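Local coordinates for protein Lys-gingipain W83 (Porphyromonas gingivalis, PDB 6I9A) that cleaves proteins after lysine as a secreted cysteine endopeptidase of family C25, and probably acts as a virulence factor in periodontal disease, at residues N11-M16 with Y409-A414; Y390-S395 with Y434-T439; V400-D405 with V422-Q427. All blocks are in the same frame, centred on the assembly; numbering follows the deposited sequence. Where two conformers were deposited one is given.

Overall arrangement
All three contacts involve the C-terminal Ig-like domain. Interactions 2 and 3 lie within it, their centres about 10 Å apart, and pack the interior between strands of one curled antiparallel sheet; interaction 1 joins the outer side of strand 407-413 to the peptidase region, its centre about 9 Å from that of interaction 3 and about 11 Å from that of interaction 2. Strand 407-413 is common ground: it lies between 399-404 and 419-424, the strands of interaction 3, with Tyr409 N 2.8 Å from Ile402 O, and supplies one side of interaction 1. Interactions 2 and 3 meet where Tyr390 CE2 packs 3.7 Å from Met424 SD. All are remote from the catalytic Cys249, the inhibitor pocket and the metal sites.

Interaction 1. Residues N11-M16 with Y409-A414; sequences NTPVRM and YGTGVA
Thr411, whose backbone oxygen accepts a hydrogen bond from Ser423 OG of the adjacent strand 419-424, presents its hydroxyl to the ring of Pro13. A chi1 of 69° tucks OG1 back over its own main chain, aimed at the proline, and Thr411 OG1 ends 3.6 Å from Pro13 CB and 3.8 Å from Pro13 CG. These are van der Waals approaches of a polar atom to ring methylenes, and the two side chains meet nearly at right angles. The peptide bond before Pro13 is cis. Beside it, Thr12 and Val413 also cross almost perpendicularly. The CG2 methyl of Val413 is the touching branch: it reaches 3.5 Å from Thr12 OG1 and 3.9 Å from Thr12 CG2, placing it over both arms of the threonine. No hydrogen bond spans the two segments, and the buried surface is small, 128 Å², partly open at the Val413 end. Within 11-16, Pro13 CB lies 4.3 Å above the plane of the Arg15 guanidinium, displaced toward its rim. At the other end of 409-414, a classic beta bulge sets Tyr409 and Gly410 together against Ile402 of strand 399-404. The contact forms part of the interface between the Ig-like domain and the peptidase region, joining parts of the chain nearly 400 residues apart. Tyr399, at the start of strand 399-404, touches Pro13, Thr411 and Val413, and its hydroxyl hydrogen-bonds to Val14 N, so it lies in the same junction. Strand 14-20 continues from here into a parallel sheet between strands 40-46 and 79-83, while strand 407-413 runs between 399-404 and 419-424 in the antiparallel sheet.

Interaction 2. Residues Y390-S395 with Y434-T439; sequences YSIQAS and YDVVIT
Ile438 leans across the interior onto Ala394 and Ile392. From CB the side chain divides into two branches. The short one, CG2, is anti to the backbone N (chi1 of CG1 is -50°) and comes 3.9 Å from the methyl carbon CB of Ala394. The long one passes through CG1, which makes no close approach of its own, to the terminal methyl. There Ile438 CD1 lies 4.3 Å from Ala394 CB and 4.4 Å from Ile392 CG2. The small alanine methyl is thus received between the two arms of the isoleucine. Strands 389-394 and 432-439 are not neighbours in their antiparallel sheet, yet they face each other because the sheet curls over on itself, as in the beta-sandwich of an Ig-like domain. Their axes come within 9.6 Å and their directions differ by 39°. Two residues back along both strands, Ile392 and Val436 reach toward each other tip to tip, with Ile392 CD1 at 4.1 Å from Val436 CG1. The four residues are buried and the contact is wholly apolar. Val400 adds to it against Ile392, while Val446 and Ile450 of strand 446-452 pack beside Ile438 and Val436 respectively, and Tyr377 also touches Ile438.

Interaction 3. Residues V400-D405 with V422-Q427; sequences VAISKD and VSMTKQ
Val422 pushes its forked tip into the groove lined by Val400 and Ile402, one methyl to each. Its CG2 branch lies 3.8 Å from Val400 CG1, the two valines crossing at about a right angle. Its CG1 branch, anti to the backbone N, meets Ile402 CD1, also at 3.8 Å. The Ile402 tip is in turn a bump for strand 419-424: CD1 settles beside Val422 CG1, with Met424 SD 4.1 Å from Ile402 CD1. Met424 starts off to the side, but bends at chi2 and chi3 (-60° and -67°) fold the thioether back onto the isoleucine. Strands 399-404 and 419-424 flank strand 407-413 in the curled sheet of the Ig-like fold, so their side chains close over the middle strand, with the axes 7.9 Å apart and inclined by 33°. Gly410 on that middle strand has no side chain, and Val422 CG1 rests directly on its backbone, 3.5 Å from Gly410 C. Strand 389-394, hydrogen-bonded beside 419-424, brings Ile392 and Tyr390 onto Ile402.

Interaction 1. Residues N11-M16 with Y409-A414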
ATOM      1  N   ASN A  11      11.839  -5.551  -3.144  1.00 10.67           N
ATOM      2  CA  ASN A  11      13.107  -5.921  -3.750  1.00 11.48           C
ATOM      3  C   ASN A  11      13.039  -5.533  -5.208  1.00 11.21           C
ATOM      4  O   ASN A  11      11.950  -5.324  -5.740  1.00 12.10           O
ATOM      5  CB  ASN A  11      13.367  -7.441  -3.565  1.00 13.15           C
ATOM      6  CG  ASN A  11      14.787  -7.842  -3.718  1.00 14.74           C
ATOM      7  OD1 ASN A  11      15.684  -6.988  -3.867  1.00 14.76           O
ATOM      8  ND2 ASN A  11      15.005  -9.158  -3.622  1.00 16.97           N
ATOM      9  N   THR A  12      14.204  -5.489  -5.862  1.00 11.12           N
ATOM     10  CA  THR A  12      14.278  -5.172  -7.285  1.00 11.67           C
ATOM     11  C   THR A  12      15.039  -6.268  -8.005  1.00 11.70           C
ATOM     12  O   THR A  12      15.908  -6.923  -7.400  1.00 13.97           O
ATOM     13  CB  THR A  12      14.988  -3.815  -7.533  1.00 12.27           C
ATOM     14  OG1 THR A  12      16.303  -3.861  -7.009  1.00 14.03           O
ATOM     15  CG2 THR A  12      14.232  -2.639  -6.909  1.00 12.89           C
ATOM     16  N   PRO A  13      14.807  -6.439  -9.306  1.00 11.85           N
ATOM     17  CA  PRO A  13      13.669  -5.877 -10.066  1.00 11.67           C
ATOM     18  C   PRO A  13      12.336  -6.219  -9.423  1.00 11.37           C
ATOM     19  O   PRO A  13      12.155  -7.301  -8.845  1.00 12.70           O
ATOM     20  CB  PRO A  13      13.793  -6.518 -11.459  1.00 13.46           C
ATOM     21  CG  PRO A  13      15.209  -7.064 -11.538  1.00 15.00           C
ATOM     22  CD  PRO A  13      15.528  -7.466 -10.099  1.00 13.27           C
ATOM     23  N   VAL A  14      11.436  -5.259  -9.435  1.00 11.15           N
ATOM     24  CA  VAL A  14      10.123  -5.498  -8.852  1.00 10.63           C
ATOM     25  C   VAL A  14       9.363  -6.542  -9.682  1.00 10.65           C
ATOM     26  O   VAL A  14       9.281  -6.405 -10.896  1.00 11.34           O
ATOM     27  CB  VAL A  14       9.292  -4.203  -8.723  1.00 11.72           C
ATOM     28  CG1 VAL A  14       7.954  -4.512  -8.034  1.00 13.70           C
ATOM     29  CG2 VAL A  14      10.087  -3.151  -7.960  1.00 13.20           C
ATOM     30  N   ARG A  15       8.829  -7.575  -9.029  1.00 10.79           N
ATOM     31  CA  ARG A  15       8.006  -8.599  -9.678  1.00 10.90           C
ATOM     32  C   ARG A  15       6.646  -8.643  -9.046  1.00 10.60           C
ATOM     33  O   ARG A  15       6.539  -8.619  -7.805  1.00 11.48           O
ATOM     34  CB  ARG A  15       8.698  -9.958  -9.566  1.00 12.07           C
ATOM     35  CG  ARG A  15      10.111  -9.902 -10.205  1.00 13.17           C
ATOM     36  CD  ARG A  15      10.862 -11.228 -10.070  1.00 14.34           C
ATOM     37  NE  ARG A  15      12.299 -11.093 -10.360  1.00 17.41           N
ATOM     38  CZ  ARG A  15      12.817 -10.982 -11.567  1.00 20.61           C
ATOM     39  NH1 ARG A  15      12.038 -11.053 -12.635  1.00 21.56           N
ATOM     40  NH2 ARG A  15      14.118 -10.807 -11.717  1.00 20.53           N
ATOM     41  N   MET A  16       5.603  -8.724  -9.862  1.00 10.59           N
ATOM     42  CA  MET A  16       4.235  -8.751  -9.336  0.54 10.97           C
ATOM     43  C   MET A  16       3.423  -9.828 -10.046  1.00 11.02           C
ATOM     44  O   MET A  16       3.363  -9.851 -11.289  1.00 12.98           O
ATOM     45  CB  MET A  16       3.571  -7.372  -9.520  0.54 10.87           C
ATOM     46  CG  MET A  16       2.087  -7.341  -9.196  0.54 11.57           C
ATOM     47  SD  MET A  16       1.404  -5.673  -9.587  0.54 11.71           S
ATOM     48  CE  MET A  16       1.922  -4.857  -7.998  0.54 10.59           C
ATOM     49  N   TYR A 409      11.306  -3.658 -20.892  1.00 11.42           N
ATOM     50  CA  TYR A 409      12.507  -4.226 -21.531  1.00 11.01           C
ATOM     51  C   TYR A 409      13.668  -4.312 -20.560  1.00 11.72           C
ATOM     52  O   TYR A 409      14.533  -5.178 -20.715  1.00 12.89           O
ATOM     53  CB  TYR A 409      12.943  -3.337 -22.733  1.00 11.29           C
ATOM     54  CG  TYR A 409      12.118  -3.481 -24.000  1.00 12.15           C
ATOM     55  CD1 TYR A 409      10.747  -3.200 -24.013  1.00 12.88           C
ATOM     56  CD2 TYR A 409      12.734  -3.780 -25.217  1.00 12.92           C
ATOM     57  CE1 TYR A 409      10.009  -3.253 -25.193  1.00 14.03           C
ATOM     58  CE2 TYR A 409      12.014  -3.786 -26.400  1.00 13.90           C
ATOM     59  CZ  TYR A 409      10.653  -3.550 -26.379  1.00 14.66           C
ATOM     60  OH  TYR A 409       9.923  -3.617 -27.542  1.00 17.35           O
ATOM     61  N   GLY A 410      13.770  -3.420 -19.564  1.00 10.47           N
ATOM     62  CA  GLY A 410      14.908  -3.482 -18.671  1.00 12.33           C
ATOM     63  C   GLY A 410      14.740  -2.563 -17.491  1.00 10.34           C
ATOM     64  O   GLY A 410      13.992  -1.585 -17.560  1.00 10.71           O
ATOM     65  N   THR A 411      15.455  -2.872 -16.419  1.00 10.40           N
ATOM     66  CA  THR A 411      15.430  -2.063 -15.192  1.00 10.91           C
ATOM     67  C   THR A 411      16.804  -1.975 -14.571  1.00 11.05           C
ATOM     68  O   THR A 411      17.646  -2.877 -14.754  1.00 11.74           O
ATOM     69  CB  THR A 411      14.457  -2.643 -14.141  1.00 11.16           C
ATOM     70  OG1 THR A 411      14.954  -3.877 -13.619  1.00 12.27           O
ATOM     71  CG2 THR A 411      13.049  -2.850 -14.662  1.00 12.37           C
ATOM     72  N   GLY A 412      17.015  -0.953 -13.734  1.00 10.64           N
ATOM     73  CA  GLY A 412      18.199  -0.876 -12.914  1.00 11.73           C
ATOM     74  C   GLY A 412      17.992   0.114 -11.806  1.00 10.97           C
ATOM     75  O   GLY A 412      17.228   1.064 -11.944  1.00 11.69           O
ATOM     76  N   VAL A 413      18.742  -0.052 -10.728  1.00 11.78           N
ATOM     77  CA  VAL A 413      18.719   0.875  -9.583  1.00 11.55           C
ATOM     78  C   VAL A 413      19.977   1.727  -9.596  1.00 11.57           C
ATOM     79  O   VAL A 413      21.081   1.184  -9.684  1.00 12.58           O
ATOM     80  CB  VAL A 413      18.614   0.091  -8.264  1.00 12.26           C
ATOM     81  CG1 VAL A 413      18.657   1.058  -7.086  1.00 13.81           C
ATOM     82  CG2 VAL A 413      17.321  -0.724  -8.225  1.00 15.12           C
ATOM     83  N   ALA A 414      19.839   3.035  -9.501  1.00 10.98           N
ATOM     84  CA  ALA A 414      21.035   3.896  -9.413  1.00 11.90           C
ATOM     85  C   ALA A 414      21.821   3.581  -8.137  1.00 12.44           C
ATOM     86  O   ALA A 414      21.270   3.573  -7.029  1.00 12.38           O
ATOM     87  CB  ALA A 414      20.634   5.353  -9.428  1.00 12.34           C
TER

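Interaction 2. Residues Y390-S395 with Y434-T439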
ATOM      1  N   TYR A 390      22.330  -0.539 -20.455  1.00 13.92           N
ATOM      2  CA  TYR A 390      22.610   0.863 -20.675  1.00 13.58           C
ATOM      3  C   TYR A 390      22.852   1.534 -19.354  1.00 13.51           C
ATOM      4  O   TYR A 390      22.201   1.196 -18.371  1.00 14.24           O
ATOM      5  CB  TYR A 390      21.468   1.627 -21.359  1.00 14.83           C
ATOM      6  CG  TYR A 390      21.002   1.031 -22.667  1.00 14.11           C
ATOM      7  CD1 TYR A 390      21.698   1.262 -23.853  1.00 14.24           C
ATOM      8  CD2 TYR A 390      19.854   0.250 -22.725  1.00 14.12           C
ATOM      9  CE1 TYR A 390      21.269   0.712 -25.058  1.00 14.81           C
ATOM     10  CE2 TYR A 390      19.397  -0.283 -23.926  1.00 14.55           C
ATOM     11  CZ  TYR A 390      20.108  -0.051 -25.094  1.00 14.12           C
ATOM     12  OH  TYR A 390      19.659  -0.636 -26.258  1.00 16.01           O
ATOM     13  N   SER A 391      23.704   2.544 -19.309  1.00 14.25           N
ATOM     14  CA  SER A 391      23.867   3.375 -18.106  1.00 14.56           C
ATOM     15  C   SER A 391      22.956   4.572 -18.236  1.00 14.02           C
ATOM     16  O   SER A 391      22.893   5.236 -19.270  1.00 14.70           O
ATOM     17  CB  SER A 391      25.328   3.803 -17.962  1.00 16.81           C
ATOM     18  OG  SER A 391      25.806   4.487 -19.113  1.00 25.11           O
ATOM     19  N   ILE A 392      22.230   4.866 -17.132  1.00 14.24           N
ATOM     20  CA  ILE A 392      21.347   6.004 -17.017  1.00 13.57           C
ATOM     21  C   ILE A 392      21.673   6.615 -15.661  1.00 13.24           C
ATOM     22  O   ILE A 392      21.776   5.864 -14.701  1.00 14.63           O
ATOM     23  CB  ILE A 392      19.846   5.638 -17.230  1.00 14.68           C
ATOM     24  CG1 ILE A 392      19.646   5.184 -18.711  1.00 19.03           C
ATOM     25  CG2 ILE A 392      18.993   6.816 -16.873  1.00 17.38           C
ATOM     26  CD1 ILE A 392      18.240   4.833 -19.182  1.00 20.88           C
ATOM     27  N   GLN A 393      21.861   7.934 -15.586  1.00 13.04           N
ATOM     28  CA  GLN A 393      22.197   8.490 -14.291  0.51 13.82           C
ATOM     29  C   GLN A 393      20.952   9.086 -13.641  1.00 13.67           C
ATOM     30  O   GLN A 393      20.115   9.691 -14.297  1.00 13.23           O
ATOM     31  CB  GLN A 393      23.356   9.473 -14.396  0.51 14.27           C
ATOM     32  CG  GLN A 393      24.634   8.807 -14.947  0.51 13.32           C
ATOM     33  CD  GLN A 393      24.589   8.591 -16.447  0.51 12.68           C
ATOM     34  OE1 GLN A 393      23.985   9.375 -17.193  0.51 12.52           O
ATOM     35  NE2 GLN A 393      25.251   7.535 -16.918  0.51 15.01           N
ATOM     36  N   ALA A 394      20.862   8.892 -12.322  1.00 12.57           N
ATOM     37  CA  ALA A 394      19.743   9.385 -11.524  1.00 12.85           C
ATOM     38  C   ALA A 394      20.171   9.392 -10.080  1.00 12.41           C
ATOM     39  O   ALA A 394      21.133   8.723  -9.721  1.00 13.20           O
ATOM     40  CB  ALA A 394      18.497   8.527 -11.725  1.00 13.41           C
ATOM     41  N   SER A 395      19.457  10.136  -9.230  1.00 12.62           N
ATOM     42  CA  SER A 395      19.872  10.164  -7.836  1.00 12.45           C
ATOM     43  C   SER A 395      19.964   8.768  -7.242  1.00 11.51           C
ATOM     44  O   SER A 395      19.148   7.881  -7.572  1.00 11.24           O
ATOM     45  CB  SER A 395      18.982  11.049  -6.962  1.00 12.46           C
ATOM     46  OG  SER A 395      17.689  10.468  -6.829  1.00 11.53           O
ATOM     47  N   TYR A 434      11.105   4.834 -27.183  1.00 18.29           N
ATOM     48  CA  TYR A 434      11.098   4.041 -25.950  1.00 16.20           C
ATOM     49  C   TYR A 434      10.836   4.885 -24.728  1.00 16.39           C
ATOM     50  O   TYR A 434      11.396   5.967 -24.615  1.00 16.23           O
ATOM     51  CB  TYR A 434      12.444   3.300 -25.827  1.00 15.69           C
ATOM     52  CG  TYR A 434      12.531   2.182 -26.854  1.00 15.94           C
ATOM     53  CD1 TYR A 434      12.819   2.454 -28.193  1.00 16.78           C
ATOM     54  CD2 TYR A 434      12.263   0.866 -26.501  1.00 14.17           C
ATOM     55  CE1 TYR A 434      12.848   1.438 -29.149  1.00 16.90           C
ATOM     56  CE2 TYR A 434      12.297  -0.158 -27.448  1.00 15.30           C
ATOM     57  CZ  TYR A 434      12.546   0.146 -28.774  1.00 16.02           C
ATOM     58  OH  TYR A 434      12.538  -0.881 -29.695  1.00 19.42           O
ATOM     59  N   ASP A 435       9.997   4.380 -23.833  1.00 13.72           N
ATOM     60  CA  ASP A 435       9.688   5.103 -22.605  1.00 13.60           C
ATOM     61  C   ASP A 435      10.781   4.842 -21.573  1.00 12.02           C
ATOM     62  O   ASP A 435      11.226   3.711 -21.428  1.00 12.05           O
ATOM     63  CB  ASP A 435       8.303   4.633 -22.079  1.00 16.30           C
ATOM     64  CG  ASP A 435       7.208   4.897 -23.103  1.00 19.11           C
ATOM     65  OD1 ASP A 435       6.606   3.913 -23.617  1.00 23.08           O
ATOM     66  OD2 ASP A 435       7.005   6.072 -23.456  1.00 20.55           O
ATOM     67  N   VAL A 436      11.126   5.875 -20.841  1.00 12.49           N
ATOM     68  CA  VAL A 436      12.089   5.800 -19.756  1.00 11.80           C
ATOM     69  C   VAL A 436      11.426   6.415 -18.570  1.00 11.29           C
ATOM     70  O   VAL A 436      11.039   7.576 -18.609  1.00 12.88           O
ATOM     71  CB  VAL A 436      13.423   6.508 -20.065  1.00 13.51           C
ATOM     72  CG1 VAL A 436      14.403   6.357 -18.902  1.00 15.65           C
ATOM     73  CG2 VAL A 436      14.034   5.974 -21.361  1.00 15.47           C
ATOM     74  N   VAL A 437      11.274   5.648 -17.488  1.00 10.88           N
ATOM     75  CA  VAL A 437      10.602   6.098 -16.253  1.00 10.75           C
ATOM     76  C   VAL A 437      11.578   5.958 -15.131  1.00 10.03           C
ATOM     77  O   VAL A 437      12.247   4.917 -14.999  1.00 11.53           O
ATOM     78  CB  VAL A 437       9.278   5.328 -16.007  1.00 11.64           C
ATOM     79  CG1 VAL A 437       8.661   5.708 -14.651  1.00 11.66           C
ATOM     80  CG2 VAL A 437       8.285   5.616 -17.133  1.00 12.58           C
ATOM     81  N   ILE A 438      11.668   7.006 -14.305  1.00  9.85           N
ATOM     82  CA  ILE A 438      12.536   6.999 -13.127  1.00  9.92           C
ATOM     83  C   ILE A 438      11.711   7.334 -11.912  1.00  9.90           C
ATOM     84  O   ILE A 438      11.038   8.380 -11.908  1.00 10.10           O
ATOM     85  CB  ILE A 438      13.725   7.976 -13.268  1.00 11.39           C
ATOM     86  CG1 ILE A 438      14.464   7.777 -14.629  1.00 11.26           C
ATOM     87  CG2 ILE A 438      14.680   7.844 -12.059  1.00 12.20           C
ATOM     88  CD1 ILE A 438      15.605   8.850 -14.865  1.00 14.33           C
ATOM     89  N   THR A 439      11.731   6.449 -10.922  1.00 10.28           N
ATOM     90  CA  THR A 439      10.943   6.676  -9.693  1.00 10.41           C
ATOM     91  C   THR A 439      11.844   6.509  -8.493  1.00 10.22           C
ATOM     92  O   THR A 439      12.902   5.865  -8.540  1.00 10.94           O
ATOM     93  CB  THR A 439       9.759   5.672  -9.610  1.00 11.10           C
ATOM     94  OG1 THR A 439      10.244   4.322  -9.637  1.00 11.50           O
ATOM     95  CG2 THR A 439       8.721   5.857 -10.726  1.00 13.24           C
TER

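Interaction 3. Residues V400-D405 with V422-Q427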
ATOM      1  N   VAL A 400      15.113   2.836 -12.467  1.00 10.04           N
ATOM      2  CA  VAL A 400      14.982   3.224 -13.870  1.00 10.29           C
ATOM      3  C   VAL A 400      14.413   2.078 -14.676  1.00  9.59           C
ATOM      4  O   VAL A 400      14.909   0.953 -14.563  1.00 10.46           O
ATOM      5  CB  VAL A 400      16.366   3.654 -14.408  1.00 11.05           C
ATOM      6  CG1 VAL A 400      16.252   4.135 -15.856  1.00 12.36           C
ATOM      7  CG2 VAL A 400      17.017   4.736 -13.528  1.00 12.10           C
ATOM      8  N   ALA A 401      13.448   2.368 -15.541  1.00  9.74           N
ATOM      9  CA  ALA A 401      12.799   1.334 -16.351  1.00 10.22           C
ATOM     10  C   ALA A 401      12.719   1.805 -17.767  1.00  9.76           C
ATOM     11  O   ALA A 401      12.269   2.922 -18.041  1.00 10.80           O
ATOM     12  CB  ALA A 401      11.386   1.035 -15.832  1.00 10.79           C
ATOM     13  N   ILE A 402      13.067   0.917 -18.717  1.00 10.29           N
ATOM     14  CA  ILE A 402      12.941   1.164 -20.144  1.00 10.23           C
ATOM     15  C   ILE A 402      11.855   0.240 -20.681  1.00  9.93           C
ATOM     16  O   ILE A 402      11.914  -0.962 -20.448  1.00 11.16           O
ATOM     17  CB  ILE A 402      14.273   0.962 -20.877  1.00 11.92           C
ATOM     18  CG1 ILE A 402      15.341   1.953 -20.352  1.00 12.02           C
ATOM     19  CG2 ILE A 402      14.072   1.117 -22.411  1.00 13.31           C
ATOM     20  CD1 ILE A 402      16.734   1.710 -20.956  1.00 14.35           C
ATOM     21  N   SER A 403      10.887   0.800 -21.415  1.00 11.52           N
ATOM     22  CA  SER A 403       9.758   0.021 -21.921  1.00 11.40           C
ATOM     23  C   SER A 403       9.309   0.585 -23.259  1.00 12.08           C
ATOM     24  O   SER A 403       9.751   1.641 -23.690  1.00 12.78           O
ATOM     25  CB  SER A 403       8.598   0.039 -20.912  1.00 12.27           C
ATOM     26  OG  SER A 403       8.018   1.329 -20.810  1.00 13.23           O
ATOM     27  N   LYS A 404       8.396  -0.147 -23.917  1.00 13.67           N
ATOM     28  CA  LYS A 404       7.723   0.345 -25.110  1.00 14.34           C
ATOM     29  C   LYS A 404       6.404  -0.389 -25.265  1.00 15.28           C
ATOM     30  O   LYS A 404       6.350  -1.593 -25.030  1.00 15.14           O
ATOM     31  CB  LYS A 404       8.589   0.185 -26.369  1.00 14.98           C
ATOM     32  CG  LYS A 404       8.052   1.009 -27.566  1.00 16.49           C
ATOM     33  CD  LYS A 404       8.996   0.984 -28.776  1.00 18.16           C
ATOM     34  CE  LYS A 404       9.165  -0.401 -29.374  1.00 20.02           C
ATOM     35  NZ  LYS A 404       7.920  -0.863 -30.038  1.00 24.82           N
ATOM     36  N   ASP A 405       5.335   0.360 -25.547  1.00 17.36           N
ATOM     37  CA  ASP A 405       3.993  -0.211 -25.727  1.00 18.73           C
ATOM     38  C   ASP A 405       3.531  -1.003 -24.495  1.00 20.23           C
ATOM     39  O   ASP A 405       2.855  -2.008 -24.628  1.00 20.48           O
ATOM     40  CB  ASP A 405       3.938  -1.141 -26.973  1.00 24.25           C
ATOM     41  CG  ASP A 405       4.618  -0.620 -28.212  1.00 28.92           C
ATOM     42  OD1 ASP A 405       4.189   0.420 -28.721  1.00 34.93           O
ATOM     43  OD2 ASP A 405       5.602  -1.258 -28.659  1.00 33.74           O
ATOM     44  N   VAL A 422      21.046  -0.357 -16.368  1.00 12.43           N
ATOM     45  CA  VAL A 422      19.749  -0.912 -16.740  1.00 12.33           C
ATOM     46  C   VAL A 422      19.968  -2.206 -17.503  1.00 12.93           C
ATOM     47  O   VAL A 422      20.482  -2.184 -18.645  1.00 14.21           O
ATOM     48  CB  VAL A 422      18.939   0.105 -17.571  1.00 12.32           C
ATOM     49  CG1 VAL A 422      17.570  -0.479 -17.975  1.00 13.47           C
ATOM     50  CG2 VAL A 422      18.747   1.412 -16.804  1.00 14.52           C
ATOM     51  N   SER A 423      19.628  -3.308 -16.893  1.00 12.36           N
ATOM     52  CA  SER A 423      19.830  -4.653 -17.462  1.00 13.02           C
ATOM     53  C   SER A 423      18.671  -4.946 -18.380  1.00 12.49           C
ATOM     54  O   SER A 423      17.496  -4.974 -17.961  1.00 12.76           O
ATOM     55  CB  SER A 423      19.932  -5.690 -16.338  1.00 14.63           C
ATOM     56  OG  SER A 423      18.760  -5.681 -15.529  1.00 18.03           O
ATOM     57  N   MET A 424      18.987  -5.206 -19.655  1.00 13.57           N
ATOM     58  CA  MET A 424      17.965  -5.405 -20.666  1.00 14.18           C
ATOM     59  C   MET A 424      17.580  -6.852 -20.781  1.00 14.47           C
ATOM     60  O   MET A 424      18.277  -7.651 -21.413  1.00 18.33           O
ATOM     61  CB  MET A 424      18.449  -4.866 -22.027  1.00 14.84           C
ATOM     62  CG  MET A 424      18.831  -3.413 -21.984  1.00 14.46           C
ATOM     63  SD  MET A 424      17.469  -2.316 -21.496  1.00 15.05           S
ATOM     64  CE  MET A 424      16.417  -2.516 -22.895  1.00 16.46           C
ATOM     65  N   THR A 425      16.470  -7.239 -20.147  1.00 13.73           N
ATOM     66  CA  THR A 425      15.954  -8.602 -20.224  1.00 15.75           C
ATOM     67  C   THR A 425      15.341  -8.850 -21.594  1.00 14.77           C
ATOM     68  O   THR A 425      15.268  -9.995 -22.056  1.00 17.41           O
ATOM     69  CB  THR A 425      14.993  -8.860 -19.073  1.00 14.64           C
ATOM     70  OG1 THR A 425      13.988  -7.838 -19.062  1.00 15.61           O
ATOM     71  CG2 THR A 425      15.738  -8.938 -17.738  1.00 15.83           C
ATOM     72  N   LYS A 426      14.917  -7.781 -22.269  1.00 13.34           N
ATOM     73  CA  LYS A 426      14.509  -7.776 -23.668  1.00 14.46           C
ATOM     74  C   LYS A 426      15.364  -6.725 -24.329  1.00 14.98           C
ATOM     75  O   LYS A 426      15.288  -5.553 -23.977  1.00 14.42           O
ATOM     76  CB  LYS A 426      13.010  -7.471 -23.819  1.00 15.33           C
ATOM     77  CG  LYS A 426      12.562  -7.485 -25.290  1.00 15.91           C
ATOM     78  CD  LYS A 426      11.038  -7.160 -25.390  1.00 19.46           C
ATOM     79  CE  LYS A 426      10.575  -7.002 -26.828  1.00 23.09           C
ATOM     80  NZ  LYS A 426      10.803  -8.222 -27.625  1.00 25.86           N
ATOM     81  N   GLN A 427      16.211  -7.132 -25.298  1.00 14.43           N
ATOM     82  CA  GLN A 427      17.055  -6.132 -25.930  1.00 14.56           C
ATOM     83  C   GLN A 427      16.267  -5.325 -26.950  1.00 13.58           C
ATOM     84  O   GLN A 427      15.210  -5.744 -27.427  1.00 16.22           O
ATOM     85  CB  GLN A 427      18.315  -6.767 -26.566  1.00 16.31           C
ATOM     86  CG  GLN A 427      19.223  -7.418 -25.523  1.00 17.68           C
ATOM     87  CD  GLN A 427      20.536  -7.838 -26.111  1.00 18.21           C
ATOM     88  OE1 GLN A 427      20.821  -7.615 -27.310  1.00 21.02           O
ATOM     89  NE2 GLN A 427      21.364  -8.402 -25.270  1.00 19.47           N
TER